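Phosphoglycerate kinase (Coxiella burnetii, PDB 4NG4) catalyses the reversible transfer of a phosphoryl group between 1,3-bisphosphoglycerate and ADP, giving 3-phosphoglycerate and ATP in the glycolytic direction. Local coordinates at residues K312-A317 with Q343-S348. Residues are numbered along the deposited sequence; the frame is centred on the assembly and turned at random.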
loop_
_atom_site.group_PDB
_atom_site.type_symbol
_atom_site.label_atom_id
_atom_site.label_comp_id
_atom_site.label_asym_id
_atom_site.label_seq_id
_atom_site.Cartn_x
_atom_site.Cartn_y
_atom_site.Cartn_z
ATOM N N LYS A 312 23.381 -10.096 -2.777
ATOM C CA LYS A 312 23.408 -11.430 -3.396
ATOM C C LYS A 312 21.998 -11.976 -3.576
ATOM O O LYS A 312 21.654 -12.444 -4.655
ATOM C CB LYS A 312 24.264 -12.398 -2.557
ATOM C CG LYS A 312 24.527 -13.782 -3.196
ATOM C CD LYS A 312 25.786 -14.455 -2.580
ATOM C CE LYS A 312 25.993 -15.926 -3.022
ATOM N NZ LYS A 312 26.130 -16.080 -4.506
ATOM N N LEU A 313 21.181 -11.892 -2.532
ATOM C CA LEU A 313 19.837 -12.467 -2.563
ATOM C C LEU A 313 18.919 -11.741 -3.571
ATOM O O LEU A 313 18.066 -12.379 -4.217
ATOM C CB LEU A 313 19.219 -12.478 -1.158
ATOM C CG LEU A 313 19.979 -13.267 -0.083
ATOM C CD1 LEU A 313 19.407 -13.067 1.328
ATOM C CD2 LEU A 313 20.022 -14.728 -0.451
ATOM N N MET A 314 19.102 -10.424 -3.711
ATOM C CA MET A 314 18.357 -9.659 -4.714
ATOM C C MET A 314 18.757 -10.064 -6.131
ATOM O O MET A 314 17.887 -10.251 -6.999
ATOM C CB MET A 314 18.542 -8.145 -4.532
ATOM C CG MET A 314 17.996 -7.582 -3.207
ATOM S SD MET A 314 16.446 -8.296 -2.656
ATOM C CE MET A 314 16.747 -8.332 -0.891
ATOM N N ALA A 315 20.067 -10.189 -6.360
ATOM C CA ALA A 315 20.597 -10.536 -7.687
ATOM C C ALA A 315 20.151 -11.937 -8.156
ATOM O O ALA A 315 19.937 -12.185 -9.342
ATOM C CB ALA A 315 22.114 -10.429 -7.674
ATOM N N GLN A 316 19.985 -12.837 -7.194
ATOM C CA GLN A 316 19.606 -14.212 -7.463
ATOM C C GLN A 316 18.096 -14.404 -7.491
ATOM O O GLN A 316 17.616 -15.471 -7.876
ATOM C CB GLN A 316 20.192 -15.108 -6.379
ATOM C CG GLN A 316 21.701 -15.182 -6.395
ATOM C CD GLN A 316 22.268 -15.890 -5.177
ATOM O OE1 GLN A 316 21.611 -15.981 -4.123
ATOM N NE2 GLN A 316 23.506 -16.383 -5.304
ATOM N N ALA A 317 17.354 -13.378 -7.071
ATOM C CA ALA A 317 15.910 -13.478 -6.868
ATOM C C ALA A 317 15.161 -13.508 -8.183
ATOM O O ALA A 317 15.552 -12.842 -9.148
ATOM C CB ALA A 317 15.420 -12.322 -6.026
ATOM N N GLN A 343 19.279 -0.075 -5.071
ATOM C CA GLN A 343 20.004 -0.277 -6.321
ATOM C C GLN A 343 20.044 -1.753 -6.712
ATOM O O GLN A 343 19.896 -2.079 -7.896
ATOM C CB GLN A 343 21.417 0.297 -6.217
ATOM C CG GLN A 343 21.426 1.820 -6.085
ATOM C CD GLN A 343 22.822 2.416 -5.927
ATOM O OE1 GLN A 343 23.712 1.787 -5.355
ATOM N NE2 GLN A 343 23.013 3.642 -6.423
ATOM N N ALA A 344 20.207 -2.642 -5.728
ATOM C CA ALA A 344 20.242 -4.084 -5.992
ATOM C C ALA A 344 18.917 -4.588 -6.586
ATOM O O ALA A 344 18.919 -5.359 -7.545
ATOM C CB ALA A 344 20.606 -4.855 -4.732
ATOM N N VAL A 345 17.796 -4.125 -6.038
ATOM C CA VAL A 345 16.474 -4.488 -6.560
ATOM C C VAL A 345 16.290 -3.923 -7.975
ATOM O O VAL A 345 15.730 -4.589 -8.852
ATOM C CB VAL A 345 15.334 -3.969 -5.652
ATOM C CG1 VAL A 345 13.962 -4.413 -6.166
ATOM C CG2 VAL A 345 15.533 -4.455 -4.217
ATOM N N ALA A 346 16.772 -2.702 -8.196
ATOM C CA ALA A 346 16.708 -2.086 -9.522
ATOM C C ALA A 346 17.479 -2.914 -10.568
ATOM O O ALA A 346 16.862 -3.482 -11.485
ATOM C CB ALA A 346 17.230 -0.648 -9.473
ATOM N N LYS A 347 18.807 -2.994 -10.410
ATOM C CA LYS A 347 19.676 -3.769 -11.313
ATOM C C LYS A 347 19.148 -5.190 -11.504
ATOM O O LYS A 347 19.273 -5.765 -12.583
ATOM C CB LYS A 347 21.112 -3.854 -10.774
ATOM C CG LYS A 347 21.868 -2.524 -10.666
ATOM C CD LYS A 347 23.203 -2.707 -9.930
ATOM C CE LYS A 347 23.676 -1.437 -9.211
ATOM N NZ LYS A 347 24.634 -1.722 -8.095
ATOM N N SER A 348 18.550 -5.736 -10.445
ATOM C CA SER A 348 18.052 -7.096 -10.467
ATOM C C SER A 348 16.976 -7.340 -11.509
ATOM O O SER A 348 16.312 -6.434 -11.990
ATOM C CB SER A 348 17.530 -7.520 -9.095
ATOM O OG SER A 348 16.905 -8.795 -9.175
#
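Met314 lays the near part of its side chain over Ala344 and Val345, at the place where helices 304-316 and 336-347 come together near their C-terminal ends. Met314 CB meets Ala344 CB at 3.9 Å, and Met314 CG is 4.1 Å from Val345 CG2, the two side chains crossing obliquely. Chi1 of -64°, with CG anti to the carbonyl carbon, sets Met314 CG beside Val345 CG2 and Ala344 CB; bends at chi2 and chi3 then turn the end of the chain away from the neighbouring helix, and Met314 packs against Val197 and Val199, Ile223 and Ile320 of the sheet beneath. Val345 also rests on Ile320, so both helices share one strand as a floor. The polar half of the contact belongs to Ser348, the first residue to leave helix 336-347. Ser348 OG, anti to the backbone N (chi1 173°), is thereby put within 2.8 Å of Met314 O, to which it donates, standing above the carbonyl plane with a C=O...OG angle of 135°. Ala317 N reaches the same oxygen from the opposite face, 3.2 Å from Met314 O, so two donors grip one carbonyl. Ser348 OG is bonded to Ala350 N as well, which ties the bond to Met314 into the link between helix 336-347 and strand 351-354. Neighbouring helices packed side by side on a parallel sheet, each leading into the next strand, are characteristic of the Rossmann-like nucleotide-binding domain of phosphoglycerate kinase.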